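Local coordinates for mandelate racemase/muconate lactonizing protein (Thermobispora bispora, PDB 3VC5) that probably catalyses the magnesium-dependent dehydration of D-glucarate to 5-dehydro-4-deoxy-D-glucarate, as a member of the mandelate racemase/muconate lactonizing enzyme family, at residues F169-G174 and P179-G184; F35-L40 and G45-W50; A173-K178 and E424-S429; S207-G212 and A363-T368. One frame throughout, in Å; residues are numbered along the deposited sequence.

Interaction 1 (F169-G174 and P179-G184)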
# COMPACT_ATOMS: atom_id res chain seq x y z
N PHE A 169 -19.05 -5.73 26.95
CA PHE A 169 -19.49 -7.10 26.82
C PHE A 169 -20.53 -7.40 27.87
O PHE A 169 -20.39 -6.98 29.02
CB PHE A 169 -18.36 -8.08 27.13
CG PHE A 169 -17.29 -8.16 26.05
CD1 PHE A 169 -16.29 -7.20 25.96
CD2 PHE A 169 -17.29 -9.22 25.15
CE1 PHE A 169 -15.28 -7.29 24.97
CE2 PHE A 169 -16.29 -9.32 24.14
CZ PHE A 169 -15.30 -8.36 24.05
N TYR A 170 -21.53 -8.19 27.50
CA TYR A 170 -22.28 -8.91 28.52
C TYR A 170 -21.31 -9.88 29.19
O TYR A 170 -20.43 -10.44 28.54
CB TYR A 170 -23.45 -9.66 27.90
CG TYR A 170 -24.48 -8.77 27.26
CD1 TYR A 170 -25.44 -8.10 28.04
CD2 TYR A 170 -24.56 -8.65 25.88
CE1 TYR A 170 -26.40 -7.31 27.45
CE2 TYR A 170 -25.53 -7.86 25.28
CZ TYR A 170 -26.46 -7.20 26.07
OH TYR A 170 -27.43 -6.42 25.49
N LYS A 171 -21.41 -10.00 30.51
CA LYS A 171 -20.52 -10.91 31.23
C LYS A 171 -21.10 -11.40 32.53
O LYS A 171 -21.93 -10.73 33.14
CB LYS A 171 -19.17 -10.22 31.49
CG LYS A 171 -19.30 -9.00 32.45
CD LYS A 171 -17.95 -8.28 32.67
CE LYS A 171 -16.93 -9.15 33.44
NZ LYS A 171 -17.39 -9.50 34.86
N TRP A 172 -20.68 -12.60 32.94
CA TRP A 172 -21.03 -13.10 34.26
C TRP A 172 -20.22 -12.31 35.29
O TRP A 172 -19.28 -11.60 34.92
CB TRP A 172 -20.72 -14.59 34.37
CG TRP A 172 -21.45 -15.41 33.38
CD1 TRP A 172 -22.69 -15.15 32.83
CD2 TRP A 172 -21.03 -16.66 32.82
NE1 TRP A 172 -23.04 -16.16 31.95
CE2 TRP A 172 -22.04 -17.11 31.94
CE3 TRP A 172 -19.89 -17.46 32.99
CZ2 TRP A 172 -21.94 -18.30 31.22
CZ3 TRP A 172 -19.79 -18.65 32.28
CH2 TRP A 172 -20.82 -19.05 31.40
N ALA A 173 -20.56 -12.44 36.57
CA ALA A 173 -19.86 -11.73 37.63
C ALA A 173 -18.43 -12.27 37.76
O ALA A 173 -17.51 -11.56 38.18
CB ALA A 173 -20.60 -11.89 38.93
N GLY A 174 -18.24 -13.54 37.39
CA GLY A 174 -16.92 -14.19 37.48
C GLY A 174 -17.01 -15.52 36.77
O GLY A 174 -18.10 -15.93 36.36
N PRO A 179 -12.99 -16.59 41.84
CA PRO A 179 -13.37 -15.30 42.42
C PRO A 179 -14.05 -14.37 41.41
O PRO A 179 -13.66 -14.35 40.24
CB PRO A 179 -12.02 -14.69 42.86
CG PRO A 179 -11.12 -15.86 43.06
CD PRO A 179 -11.56 -16.87 42.01
N GLU A 180 -15.05 -13.62 41.86
CA GLU A 180 -15.67 -12.60 41.03
C GLU A 180 -14.70 -11.44 40.78
O GLU A 180 -13.87 -11.11 41.63
CB GLU A 180 -16.96 -12.11 41.66
CG GLU A 180 -17.93 -13.25 41.86
CD GLU A 180 -19.25 -12.83 42.46
OE1 GLU A 180 -19.35 -11.68 42.93
OE2 GLU A 180 -20.18 -13.66 42.45
N ASP A 181 -14.79 -10.84 39.60
CA ASP A 181 -13.87 -9.77 39.27
C ASP A 181 -14.43 -8.42 39.67
O ASP A 181 -15.59 -8.31 40.11
CB ASP A 181 -13.52 -9.82 37.78
CG ASP A 181 -14.73 -9.67 36.88
OD1 ASP A 181 -15.43 -8.64 36.97
OD2 ASP A 181 -14.97 -10.58 36.05
N ARG A 182 -13.61 -7.38 39.53
CA ARG A 182 -14.02 -6.04 39.97
C ARG A 182 -15.01 -5.35 39.03
O ARG A 182 -15.50 -4.27 39.37
CB ARG A 182 -12.80 -5.13 40.19
CG ARG A 182 -12.13 -4.64 38.89
CD ARG A 182 -10.92 -3.76 39.20
NE ARG A 182 -10.36 -3.10 38.01
CZ ARG A 182 -10.84 -1.98 37.46
NH1 ARG A 182 -11.91 -1.37 37.97
NH2 ARG A 182 -10.25 -1.47 36.38
N PHE A 183 -15.29 -5.94 37.87
CA PHE A 183 -16.12 -5.25 36.87
C PHE A 183 -17.62 -5.41 37.11
O PHE A 183 -18.42 -4.54 36.72
CB PHE A 183 -15.75 -5.72 35.46
CG PHE A 183 -14.29 -5.48 35.14
CD1 PHE A 183 -13.82 -4.19 34.92
CD2 PHE A 183 -13.40 -6.54 35.12
CE1 PHE A 183 -12.47 -3.96 34.66
CE2 PHE A 183 -12.07 -6.33 34.83
CZ PHE A 183 -11.59 -5.05 34.61
N GLY A 184 -18.01 -6.51 37.76
CA GLY A 184 -19.42 -6.81 38.00
C GLY A 184 -20.00 -7.55 36.81
O GLY A 184 -19.42 -7.56 35.70
O HOH W 1 -18.03 -9.24 39.40

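Interaction 2 (F35-L40 and G45-W50). With PO4 (phosphate ion), chain B.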
# COMPACT_ATOMS: atom_id res chain seq x y z
N PHE A 35 -2.66 -15.04 30.45
CA PHE A 35 -3.02 -14.02 31.43
C PHE A 35 -4.54 -14.08 31.68
O PHE A 35 -5.26 -14.71 30.91
CB PHE A 35 -2.56 -12.63 30.98
CG PHE A 35 -2.91 -12.33 29.54
CD1 PHE A 35 -4.17 -11.78 29.22
CD2 PHE A 35 -1.97 -12.54 28.52
CE1 PHE A 35 -4.52 -11.52 27.86
CE2 PHE A 35 -2.28 -12.27 27.19
CZ PHE A 35 -3.55 -11.75 26.86
N ARG A 36 -5.00 -13.49 32.78
CA ARG A 36 -6.38 -13.63 33.22
C ARG A 36 -7.32 -12.83 32.34
O ARG A 36 -6.97 -11.70 31.90
CB ARG A 36 -6.52 -13.14 34.68
CG ARG A 36 -5.74 -14.02 35.65
CD ARG A 36 -5.82 -13.51 37.09
NE ARG A 36 -5.48 -12.08 37.18
CZ ARG A 36 -4.24 -11.59 37.30
NH1 ARG A 36 -3.19 -12.41 37.37
NH2 ARG A 36 -4.06 -10.28 37.37
N ASP A 37 -8.50 -13.39 32.08
CA ASP A 37 -9.50 -12.72 31.26
C ASP A 37 -10.85 -12.97 31.94
O ASP A 37 -11.11 -14.08 32.36
CB ASP A 37 -9.54 -13.41 29.88
CG ASP A 37 -10.16 -12.53 28.80
OD1 ASP A 37 -10.22 -11.30 28.96
OD2 ASP A 37 -10.56 -13.08 27.74
N PRO A 38 -11.72 -11.94 32.01
CA PRO A 38 -13.06 -12.16 32.60
C PRO A 38 -13.96 -13.00 31.69
O PRO A 38 -13.59 -13.27 30.53
CB PRO A 38 -13.62 -10.73 32.75
CG PRO A 38 -12.44 -9.81 32.64
CD PRO A 38 -11.49 -10.51 31.69
N PRO A 39 -15.15 -13.41 32.19
CA PRO A 39 -16.09 -14.26 31.43
C PRO A 39 -16.94 -13.41 30.46
O PRO A 39 -18.16 -13.25 30.63
CB PRO A 39 -16.94 -14.92 32.54
CG PRO A 39 -16.93 -13.90 33.65
CD PRO A 39 -15.52 -13.32 33.62
N LEU A 40 -16.26 -12.88 29.45
CA LEU A 40 -16.88 -12.05 28.44
C LEU A 40 -17.66 -12.94 27.45
O LEU A 40 -17.12 -13.89 26.88
CB LEU A 40 -15.78 -11.26 27.71
CG LEU A 40 -14.83 -10.47 28.60
CD1 LEU A 40 -13.77 -9.71 27.75
CD2 LEU A 40 -15.56 -9.51 29.53
N GLY A 45 -19.73 -18.26 22.63
CA GLY A 45 -19.82 -18.82 23.98
C GLY A 45 -19.38 -17.79 25.00
O GLY A 45 -20.01 -16.73 25.17
N VAL A 46 -18.25 -18.07 25.63
CA VAL A 46 -17.73 -17.16 26.67
C VAL A 46 -16.22 -17.29 26.71
O VAL A 46 -15.70 -18.40 26.53
CB VAL A 46 -18.40 -17.47 28.04
CG1 VAL A 46 -18.16 -18.92 28.44
CG2 VAL A 46 -17.91 -16.50 29.16
N HIS A 47 -15.51 -16.18 26.94
CA HIS A 47 -14.05 -16.24 27.06
C HIS A 47 -13.63 -17.13 28.23
O HIS A 47 -14.27 -17.11 29.29
CB HIS A 47 -13.49 -14.84 27.33
CG HIS A 47 -13.47 -13.94 26.14
ND1 HIS A 47 -12.52 -12.95 25.98
CD2 HIS A 47 -14.28 -13.87 25.05
CE1 HIS A 47 -12.74 -12.31 24.84
NE2 HIS A 47 -13.79 -12.86 24.25
N GLN A 48 -12.55 -17.88 28.04
CA GLN A 48 -12.00 -18.74 29.08
C GLN A 48 -11.25 -17.91 30.12
O GLN A 48 -10.92 -16.75 29.89
CB GLN A 48 -11.11 -19.81 28.48
CG GLN A 48 -11.88 -20.89 27.72
CD GLN A 48 -11.02 -21.61 26.71
OE1 GLN A 48 -10.55 -21.01 25.74
NE2 GLN A 48 -10.79 -22.90 26.94
N PRO A 49 -10.94 -18.52 31.27
CA PRO A 49 -10.30 -17.72 32.33
C PRO A 49 -8.86 -17.27 32.03
O PRO A 49 -8.34 -16.34 32.68
CB PRO A 49 -10.30 -18.67 33.56
CG PRO A 49 -11.15 -19.81 33.21
CD PRO A 49 -11.33 -19.87 31.71
N TRP A 50 -8.23 -17.94 31.08
CA TRP A 50 -6.90 -17.55 30.58
C TRP A 50 -6.98 -17.26 29.10
O TRP A 50 -7.57 -18.06 28.34
CB TRP A 50 -5.88 -18.67 30.79
CG TRP A 50 -5.68 -19.05 32.22
CD1 TRP A 50 -6.24 -20.13 32.89
CD2 TRP A 50 -4.89 -18.35 33.20
NE1 TRP A 50 -5.81 -20.14 34.20
CE2 TRP A 50 -4.99 -19.06 34.42
CE3 TRP A 50 -4.09 -17.20 33.16
CZ2 TRP A 50 -4.34 -18.65 35.58
CZ3 TRP A 50 -3.44 -16.79 34.31
CH2 TRP A 50 -3.57 -17.53 35.51
P PO4 B . -13.71 -11.56 20.97
O1 PO4 B . -14.83 -12.23 21.66
O2 PO4 B . -12.84 -11.01 22.07
O3 PO4 B . -12.93 -12.51 20.16
O4 PO4 B . -14.26 -10.52 20.14
O HOH W 2 -9.80 -15.66 27.46

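Interaction 3 (A173-K178 and E424-S429)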
# COMPACT_ATOMS: atom_id res chain seq x y z
N ALA A 173 -20.56 -12.44 36.57
CA ALA A 173 -19.86 -11.73 37.63
C ALA A 173 -18.43 -12.27 37.76
O ALA A 173 -17.51 -11.56 38.18
CB ALA A 173 -20.60 -11.89 38.93
N GLY A 174 -18.24 -13.54 37.39
CA GLY A 174 -16.92 -14.19 37.48
C GLY A 174 -17.01 -15.52 36.77
O GLY A 174 -18.10 -15.93 36.36
N HIS A 175 -15.87 -16.21 36.63
CA HIS A 175 -15.87 -17.58 36.10
C HIS A 175 -16.44 -18.50 37.16
O HIS A 175 -16.09 -18.35 38.32
CB HIS A 175 -14.45 -17.98 35.75
CG HIS A 175 -13.96 -17.31 34.51
ND1 HIS A 175 -14.33 -17.73 33.25
CD2 HIS A 175 -13.21 -16.19 34.34
CE1 HIS A 175 -13.79 -16.91 32.35
NE2 HIS A 175 -13.13 -15.96 32.99
N PRO A 176 -17.33 -19.43 36.77
CA PRO A 176 -17.94 -20.31 37.77
C PRO A 176 -16.84 -21.02 38.53
O PRO A 176 -15.86 -21.47 37.92
CB PRO A 176 -18.72 -21.32 36.92
CG PRO A 176 -19.15 -20.50 35.73
CD PRO A 176 -17.92 -19.65 35.43
N GLY A 177 -16.97 -21.09 39.85
CA GLY A 177 -15.96 -21.77 40.65
C GLY A 177 -14.74 -20.93 40.99
O GLY A 177 -13.84 -21.42 41.66
N LYS A 178 -14.71 -19.66 40.56
CA LYS A 178 -13.55 -18.77 40.75
C LYS A 178 -13.96 -17.40 41.36
O LYS A 178 -15.15 -17.08 41.38
CB LYS A 178 -12.88 -18.53 39.41
CG LYS A 178 -12.52 -19.81 38.63
CD LYS A 178 -11.71 -19.43 37.36
CE LYS A 178 -11.10 -20.60 36.57
NZ LYS A 178 -11.45 -21.92 37.09
N GLU A 424 -16.51 -21.92 22.65
CA GLU A 424 -17.70 -22.77 22.54
C GLU A 424 -17.64 -23.98 23.47
O GLU A 424 -18.64 -24.32 24.14
CB GLU A 424 -17.92 -23.20 21.09
CG GLU A 424 -19.20 -23.96 20.84
CD GLU A 424 -19.29 -24.43 19.40
OE1 GLU A 424 -18.31 -25.01 18.89
OE2 GLU A 424 -20.32 -24.18 18.75
N GLY A 425 -16.50 -24.66 23.50
CA GLY A 425 -16.30 -25.80 24.38
C GLY A 425 -16.44 -25.39 25.84
O GLY A 425 -17.03 -26.12 26.65
N TYR A 426 -15.90 -24.22 26.16
CA TYR A 426 -16.00 -23.71 27.53
C TYR A 426 -17.49 -23.44 27.86
O TYR A 426 -18.00 -23.85 28.92
CB TYR A 426 -15.13 -22.47 27.72
CG TYR A 426 -15.10 -21.91 29.13
CD1 TYR A 426 -14.94 -22.74 30.24
CD2 TYR A 426 -15.23 -20.54 29.35
CE1 TYR A 426 -14.90 -22.21 31.53
CE2 TYR A 426 -15.19 -20.00 30.62
CZ TYR A 426 -15.05 -20.85 31.71
OH TYR A 426 -14.99 -20.30 32.98
N MET A 427 -18.21 -22.79 26.94
CA MET A 427 -19.64 -22.56 27.20
C MET A 427 -20.40 -23.89 27.33
O MET A 427 -21.27 -24.02 28.18
CB MET A 427 -20.32 -21.70 26.13
CG MET A 427 -21.83 -21.56 26.38
SD MET A 427 -22.18 -20.66 27.91
CE MET A 427 -21.86 -19.00 27.31
N ARG A 428 -20.09 -24.85 26.46
CA ARG A 428 -20.74 -26.16 26.50
C ARG A 428 -20.53 -26.89 27.83
O ARG A 428 -21.34 -27.75 28.20
CB ARG A 428 -20.26 -27.02 25.34
CG ARG A 428 -20.91 -26.66 24.01
CD ARG A 428 -20.28 -27.43 22.85
NE ARG A 428 -21.08 -27.32 21.63
CZ ARG A 428 -20.67 -27.76 20.43
NH1 ARG A 428 -19.47 -28.31 20.29
NH2 ARG A 428 -21.47 -27.63 19.38
N SER A 429 -19.47 -26.56 28.56
CA SER A 429 -19.24 -27.22 29.84
C SER A 429 -20.33 -26.83 30.86
O SER A 429 -20.57 -27.56 31.84
CB SER A 429 -17.83 -26.96 30.36
OG SER A 429 -17.73 -25.67 30.96
O HOH W 3 -14.95 -21.80 35.26

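Interaction 4 (S207-G212 and A363-T368). With PO4 (phosphate ion), chain B.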
# COMPACT_ATOMS: atom_id res chain seq x y z
N SER A 207 -16.10 6.73 22.24
CA SER A 207 -16.85 5.88 21.33
C SER A 207 -17.14 4.62 22.14
O SER A 207 -16.36 4.25 23.04
CB SER A 207 -16.00 5.47 20.10
OG SER A 207 -15.98 6.47 19.11
N ILE A 208 -18.25 3.95 21.82
CA ILE A 208 -18.70 2.76 22.56
C ILE A 208 -19.07 1.65 21.59
O ILE A 208 -19.75 1.91 20.60
CB ILE A 208 -19.94 3.09 23.41
CG1 ILE A 208 -19.58 4.12 24.50
CG2 ILE A 208 -20.49 1.84 24.05
CD1 ILE A 208 -20.83 4.66 25.22
N LYS A 209 -18.63 0.43 21.89
CA LYS A 209 -18.99 -0.76 21.14
C LYS A 209 -19.63 -1.75 22.09
O LYS A 209 -19.16 -1.94 23.20
CB LYS A 209 -17.74 -1.39 20.54
CG LYS A 209 -17.97 -2.66 19.79
CD LYS A 209 -16.66 -3.18 19.23
CE LYS A 209 -17.01 -4.30 18.25
NZ LYS A 209 -15.86 -4.90 17.63
N LEU A 210 -20.71 -2.39 21.65
CA LEU A 210 -21.29 -3.47 22.42
C LEU A 210 -21.13 -4.77 21.68
O LEU A 210 -21.60 -4.89 20.52
CB LEU A 210 -22.79 -3.22 22.67
CG LEU A 210 -23.57 -4.32 23.42
CD1 LEU A 210 -22.96 -4.66 24.79
CD2 LEU A 210 -25.06 -3.96 23.58
N LYS A 211 -20.51 -5.75 22.34
CA LYS A 211 -20.45 -7.12 21.82
C LYS A 211 -21.82 -7.75 21.97
O LYS A 211 -22.31 -7.90 23.09
CB LYS A 211 -19.44 -7.94 22.63
CG LYS A 211 -19.17 -9.32 22.06
CD LYS A 211 -18.51 -9.17 20.67
CE LYS A 211 -17.18 -9.80 20.59
NZ LYS A 211 -16.64 -9.58 19.19
N GLY A 212 -22.43 -8.16 20.85
CA GLY A 212 -23.75 -8.81 20.89
C GLY A 212 -23.73 -10.28 20.46
O GLY A 212 -22.69 -10.96 20.56
N ALA A 363 -12.54 5.25 15.65
CA ALA A 363 -11.89 4.81 16.90
C ALA A 363 -11.51 3.34 16.76
O ALA A 363 -12.29 2.55 16.22
CB ALA A 363 -12.81 4.99 18.11
N CYS A 364 -10.30 2.97 17.20
CA CYS A 364 -9.91 1.56 17.15
C CYS A 364 -10.47 0.80 18.33
O CYS A 364 -10.65 1.35 19.43
CB CYS A 364 -8.37 1.41 17.18
SG CYS A 364 -7.48 2.18 15.81
N ASP A 365 -10.67 -0.51 18.14
CA ASP A 365 -11.09 -1.36 19.26
C ASP A 365 -9.88 -1.78 20.08
O ASP A 365 -8.78 -1.91 19.54
CB ASP A 365 -11.80 -2.61 18.76
CG ASP A 365 -13.18 -2.29 18.19
OD1 ASP A 365 -13.71 -1.19 18.44
OD2 ASP A 365 -13.69 -3.14 17.43
N THR A 366 -10.07 -1.96 21.39
CA THR A 366 -9.07 -2.64 22.21
C THR A 366 -9.73 -3.37 23.39
O THR A 366 -10.74 -2.90 23.93
CB THR A 366 -7.99 -1.67 22.76
OG1 THR A 366 -7.02 -2.43 23.50
CG2 THR A 366 -8.58 -0.54 23.61
N HIS A 367 -9.17 -4.53 23.76
CA HIS A 367 -9.60 -5.26 24.96
C HIS A 367 -8.87 -4.76 26.21
O HIS A 367 -9.09 -5.28 27.29
CB HIS A 367 -9.34 -6.75 24.80
CG HIS A 367 -10.28 -7.44 23.84
ND1 HIS A 367 -10.19 -7.30 22.47
CD2 HIS A 367 -11.32 -8.27 24.07
CE1 HIS A 367 -11.13 -8.04 21.90
NE2 HIS A 367 -11.83 -8.64 22.85
N THR A 368 -8.00 -3.78 26.05
CA THR A 368 -7.11 -3.38 27.15
C THR A 368 -7.76 -3.33 28.55
O THR A 368 -7.23 -3.92 29.48
CB THR A 368 -6.38 -2.05 26.83
OG1 THR A 368 -5.48 -2.25 25.72
CG2 THR A 368 -5.62 -1.54 28.06
P PO4 B . -13.71 -11.56 20.97
O1 PO4 B . -14.83 -12.23 21.66
O2 PO4 B . -12.84 -11.01 22.07
O3 PO4 B . -12.93 -12.51 20.16
O4 PO4 B . -14.26 -10.52 20.14
O HOH W 4 -15.15 6.52 15.99

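Interaction 1 (F169-G174 and P179-G184)
A173, K171 and G184 lose the most surface where F169-G174 meets P179-G184, two arms of one loop folded back on itself. K171 reaches across with its ammonium: NZ lies 2.9 Å from D181 OD2, on the syn lone pair of that oxygen, and the pair forms a salt bridge. The same NZ gives a bond to G184 O at 2.9 Å, arriving from above the carbonyl plane, and another to W172 O in its own arm, so one charged nitrogen ties three parts of the loop. CG of K171 stands between the backbone N and the carbonyl carbon (chi1 65°), and the chain bends at chi3 and chi4, which curls NZ back to these oxygens. A173 contributes backbone and methyl: its O accepts from D181 N at 3.2 Å, in the carbonyl plane, while its CB rests 3.9 Å from E180 CD. Water 1 donates to A173 O and D181 O, a second link between the arms. D181 OD1 takes F183 N at 2.8 Å on its anti lone pair, an Asx turn that helps hold the carboxylate; F183 meets W370 edge-to-face. The loop follows strand 161-169 and precedes helix 189-203, where K171 packs on Q195 and R182 on L198.

Interaction 2 (F35-L40 and G45-W50)
H47 and D37 meet through a short hydrogen bond, H47 ND1 to D37 OD2 at 2.6 Å. The carboxylate oxygen lies close to the imidazole plane, whereas the donor meets OD2 on its syn side, 24° out of the carboxylate plane; the two flat groups are turned 49° against each other. At the far end of the ring, NE2 points almost straight at the bound phosphate, 2.9 Å from O1 with an angle of 174° at the hydrogen. Both nitrogens are thus engaged, ND1 by the carboxylate and NE2 by the phosphate, which fixes the ring's rotation. L40 closes one face, its CB 4.0 Å from the ring centroid and nearly on the normal, a CH-pi contact.

Around this first shell the backbones set the ring's position. H47 N donates to L40 O at 2.8 Å, and D37 N to P49 O at 3.0 Å, the latter donor standing above the carbonyl plane. D37 OD1 is held by Q371. P39, centre of an inverse gamma turn, sets CB 3.9 Å from V46 CG2. The phosphate, probably from the crystallisation liquor, is also bound by N42, R421, H367 and K211, the predicted proton acceptor. This His-carboxylate pair belongs to the N-terminal domain, which in this superfamily caps the active site of the barrel. R36 and W50 form an antiparallel non-hydrogen-bonded pair where strands 25-36 and 50-60 meet; helix 423-430 packs on V46 and P49, and helix 403-415 on F35 and W50.

Interaction 3 (A173-K178 and E424-S429)
The rings of H175 and Y426 meet rim to rim, neither over the face of the other, with planes at 40° and centroids 5.7 Å apart. The tyrosine hydroxyl lies at the imidazole edge, near its plane, and Y426 CE2 is in that plane as well; at the edge of the phenol ring are H175 ND1 and water 3. This joins a type II beta turn, H175 to K178, to the C-terminal helix 423-430. The turn is closed by a backbone bond from K178 N to H175 O.

The link itself is one hydrogen bond between H175 ND1 and Y426 OH, 2.7 Å long, in which either atom could be the donor. A chi1 of -176° swings the Y426 ring clear of its own backbone N and projects it from the helix toward the turn. The side chains cross at about a right angle, and P176 closes on the hydroxyl with CD at 3.9 Å from Y426 OH. The imidazole is gripped from two ends, since NE2 also donates to D37 O, which limits its rotation. Replacing Y426 with a phenylalanine would probably leave H175 ND1 and water 3 without their shared hydroxyl partner and weaken the tie between turn and helix.

The contact is small, 107 Å² over both sides, and lies away from the magnesium and proton-acceptor residues. F430 meets the phenol ring edge-to-face, while V46 and Q48 also touch the Y426 side chain. In the helix, S429 OG donates to Y426 O on a lone pair. Water 3 completes the link to the turn, 2.7 Å from Y426 OH and donating to P176 O at 2.8 Å.

Interaction 4 (S207-G212 and A363-T368)
S207 opens the contact with its side chain against A363, OG 3.6 Å from A363 CB, while water 4 accepts from A363 N at 2.9 Å and lies near the serine hydroxyl. Two residues on, K209 carries the main polar link: NZ lies 2.8 Å from D365 OD2 in a salt bridge, meeting that oxygen from above the carboxylate plane, 43° out of it. All four K209 torsions are extended (chi1 177°), making a straight rod whose CD also passes 3.5 Å from D365 OD2; the two side chains cross at about a right angle. NZ has further partners in E264 and Y167, and D365 OD1 is held by R237 and S165. Lacking the ammonium, a methionine here would probably leave the D365 and E264 carboxylates uncompensated on that side and free to shift. K211, the predicted proton acceptor, bends at chi2 and chi3 and places NZ 2.7 Å from phosphate O4; H367 NE2 reaches phosphate O2, also at 2.7 Å. E264 and D239, a salt-bridge partner of K211, bind magnesium in this protein, although none is modelled in this chain. K209 and K211, alternating along a barrel strand, form the Lys-X-Lys motif of the mandelate racemase family active site.

How the interactions relate
Interactions 2 and 4 are buried, whereas interactions 1 and 3 are partly buried and lie farther from the chain's centre. Interactions 2 and 4 converge on the same phosphate from two domains, the N-terminal one supplying H47 and the barrel K211 and H367. Interactions 1 and 3 share A173 and G174 in one loop, held by a salt bridge and backbone bonds in the first and by a single side-chain bond in the second. Interaction 2 touches both: P39 CG packs 3.5 Å from G174 C, and H47 O lies 3.3 Å from Y426 CE2. Interactions 3 and 4 do not touch, their nearest atoms being about 11 Å apart.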